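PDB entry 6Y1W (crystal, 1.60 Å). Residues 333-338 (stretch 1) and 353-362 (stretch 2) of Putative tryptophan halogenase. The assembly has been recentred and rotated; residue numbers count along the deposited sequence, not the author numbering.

Stretch 1, residues 333-338: CVALGL
Stretch 2 (353-362) LIQRGIVRLL

Stretch 2 is helical throughout, part of a longer helix. Stretch 1 begins as a strand, Cys 333 to Ala 335, and then leaves it. The two run in opposite senses: Val 334 lies nearest Leu 361, with CA atoms 8.4 Å apart, and Gly 337 lies nearest Ile 354, with CA atoms 5.0 Å apart. Together they bury 278 Å².

The helix has phi near -60 to -70° and psi between -32 and -52°. Its i to i+4 bonds include Gly 357 N to Leu 353 O at 3.2 Å and Ile 358 N to Ile 354 O at 3.0 Å. The strand residues have phi/psi of -128/128, -116/122 and -88/142. Leu 336 remains extended at -133/154. Gly 337 turns to 67/-144, a positive phi that favours glycine. Leu 338 (m, t; -69°, 172°) follows at -58/-32, and its CB points away from the helix.

Leu 336 is the main contact residue of stretch 1. Its CB points toward the helix, and its rotamer is m, t (-61°, 167°). Leu 336 CD2 rests on the helix backbone, 3.6 Å from Gly 357 C and 4.2 Å from Ile 354 O. Gly 357 leaves room for this methyl. A CB there would point toward stretch 1 and lie 2.5 Å from Leu 336 CD2, a clash. The other methyl, Leu 336 CD1, packs 3.9 Å from Ile 358 CG1.

Ile 354 and Ile 358 are one helical turn apart. Both CB atoms point sideways, and both side chains are m, t (-67°, 167° and -67°, 164°). Ile 354 CG1 approaches Gly 337 CA to 3.6 Å. The isoleucine packs directly against the main chain at Gly 337.

At the other end, Val 334 (chi1 178°, t) and Leu 361 (t, p; 179°, 52°) point their CB atoms toward the opposing stretch. Val 334 CG2 and Leu 361 CD1 meet at 4.2 Å. These branched apolar side chains span the wider gap. Cys 333 (t) and Ala 335 make no contact with the helix.

No direct hydrogen bond joins the stretches. Water 1 links their main chains: it accepts from Gly 337 N at 2.9 Å and donates to Leu 353 O at 2.9 Å. The remaining contacts are van der Waals packing in a buried, largely apolar setting.

Leu 353 (m, t; -76°, 163°), Gln 355 (t, t, -20°), Arg 356 (m, m, m, 134°), Val 359 (t), Arg 360 (t, t, m, 113°) and Leu 362 (m, t) make no side-chain contact.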

# COMPACT_ATOMS: atom_id res chain seq x y z
N CYS A 333 17.53 -21.56 -0.67
CA CYS A 333 16.52 -22.15 0.21
C CYS A 333 15.50 -21.08 0.62
O CYS A 333 15.88 -19.99 1.07
CB CYS A 333 17.19 -22.74 1.45
SG CYS A 333 16.01 -23.45 2.63
N VAL A 334 14.21 -21.38 0.45
CA VAL A 334 13.13 -20.51 0.92
C VAL A 334 12.37 -21.27 1.98
O VAL A 334 11.84 -22.36 1.72
CB VAL A 334 12.20 -20.07 -0.23
CG1 VAL A 334 11.07 -19.21 0.30
CG2 VAL A 334 12.97 -19.27 -1.30
N ALA A 335 12.29 -20.69 3.20
CA ALA A 335 11.48 -21.32 4.25
C ALA A 335 10.03 -20.87 4.18
O ALA A 335 9.74 -19.69 3.92
CB ALA A 335 12.05 -21.01 5.64
N LEU A 336 9.11 -21.80 4.45
CA LEU A 336 7.68 -21.51 4.49
C LEU A 336 7.04 -22.13 5.73
O LEU A 336 7.52 -23.13 6.25
CB LEU A 336 6.99 -22.10 3.25
CG LEU A 336 7.45 -21.57 1.91
CD1 LEU A 336 6.92 -22.46 0.76
CD2 LEU A 336 6.97 -20.10 1.71
N GLY A 337 5.94 -21.53 6.19
CA GLY A 337 5.25 -22.11 7.34
C GLY A 337 6.08 -22.03 8.60
O GLY A 337 6.80 -21.06 8.81
N LEU A 338 5.98 -23.06 9.45
CA LEU A 338 6.66 -23.01 10.75
C LEU A 338 8.17 -22.82 10.61
O LEU A 338 8.80 -22.21 11.48
CB LEU A 338 6.39 -24.29 11.53
CG LEU A 338 4.95 -24.43 12.00
CD1 LEU A 338 4.73 -25.83 12.60
CD2 LEU A 338 4.63 -23.34 12.97
N LEU A 353 0.18 -16.89 6.13
CA LEU A 353 1.61 -16.65 6.04
C LEU A 353 2.29 -17.64 5.11
O LEU A 353 3.25 -17.27 4.45
CB LEU A 353 2.25 -16.68 7.42
CG LEU A 353 1.95 -15.39 8.19
CD1 LEU A 353 2.21 -15.61 9.68
CD2 LEU A 353 2.71 -14.17 7.66
N ILE A 354 1.79 -18.88 5.04
CA ILE A 354 2.27 -19.82 4.02
C ILE A 354 1.96 -19.27 2.63
O ILE A 354 2.83 -19.22 1.75
CB ILE A 354 1.63 -21.20 4.22
CG1 ILE A 354 2.13 -21.83 5.53
CG2 ILE A 354 2.05 -22.12 3.04
CD1 ILE A 354 1.30 -23.08 5.96
N GLN A 355 0.71 -18.87 2.41
CA GLN A 355 0.30 -18.36 1.11
C GLN A 355 1.13 -17.16 0.70
O GLN A 355 1.57 -17.06 -0.45
CB GLN A 355 -1.18 -17.97 1.14
CG GLN A 355 -1.58 -17.09 -0.03
CD GLN A 355 -3.07 -16.78 -0.02
OE1 GLN A 355 -3.87 -17.50 0.63
NE2 GLN A 355 -3.47 -15.75 -0.78
N ARG A 356 1.37 -16.22 1.65
CA ARG A 356 2.18 -15.05 1.27
C ARG A 356 3.58 -15.45 0.84
O ARG A 356 4.13 -14.90 -0.13
CB ARG A 356 2.29 -14.05 2.44
CG ARG A 356 0.96 -13.39 2.79
CD ARG A 356 0.41 -12.52 1.64
NE ARG A 356 1.41 -11.55 1.24
CZ ARG A 356 1.76 -11.29 -0.02
NH1 ARG A 356 1.17 -11.94 -1.03
NH2 ARG A 356 2.71 -10.38 -0.26
N GLY A 357 4.20 -16.39 1.55
CA GLY A 357 5.54 -16.81 1.18
C GLY A 357 5.55 -17.41 -0.22
O GLY A 357 6.49 -17.21 -0.99
N ILE A 358 4.51 -18.18 -0.55
CA ILE A 358 4.42 -18.84 -1.85
C ILE A 358 4.16 -17.82 -2.96
O ILE A 358 4.83 -17.80 -4.01
CB ILE A 358 3.30 -19.91 -1.82
CG1 ILE A 358 3.64 -21.04 -0.88
CG2 ILE A 358 3.00 -20.43 -3.27
CD1 ILE A 358 2.42 -21.91 -0.51
N VAL A 359 3.13 -16.99 -2.77
CA VAL A 359 2.76 -16.01 -3.77
C VAL A 359 3.91 -15.04 -4.00
O VAL A 359 4.22 -14.69 -5.15
CB VAL A 359 1.47 -15.27 -3.35
CG1 VAL A 359 1.20 -14.05 -4.29
CG2 VAL A 359 0.30 -16.25 -3.43
N ARG A 360 4.57 -14.62 -2.93
CA ARG A 360 5.70 -13.71 -3.12
C ARG A 360 6.81 -14.39 -3.90
O ARG A 360 7.44 -13.76 -4.77
CB ARG A 360 6.24 -13.22 -1.78
CG ARG A 360 7.22 -12.05 -1.95
CD ARG A 360 7.88 -11.71 -0.63
NE ARG A 360 6.86 -11.49 0.41
CZ ARG A 360 6.67 -12.27 1.46
NH1 ARG A 360 7.42 -13.34 1.68
NH2 ARG A 360 5.69 -11.95 2.32
N LEU A 361 7.06 -15.68 -3.63
CA LEU A 361 8.09 -16.42 -4.37
C LEU A 361 7.72 -16.50 -5.85
O LEU A 361 8.58 -16.33 -6.73
CB LEU A 361 8.23 -17.84 -3.82
CG LEU A 361 9.26 -18.75 -4.53
CD1 LEU A 361 10.66 -18.12 -4.66
CD2 LEU A 361 9.37 -20.11 -3.77
N LEU A 362 6.45 -16.81 -6.14
CA LEU A 362 6.06 -16.91 -7.55
C LEU A 362 6.17 -15.55 -8.24
O LEU A 362 6.50 -15.48 -9.44
CB LEU A 362 4.64 -17.49 -7.65
CG LEU A 362 4.63 -18.97 -7.27
CD1 LEU A 362 3.18 -19.54 -7.29
CD2 LEU A 362 5.55 -19.81 -8.16
O HOH W 1 5.52 -18.79 5.30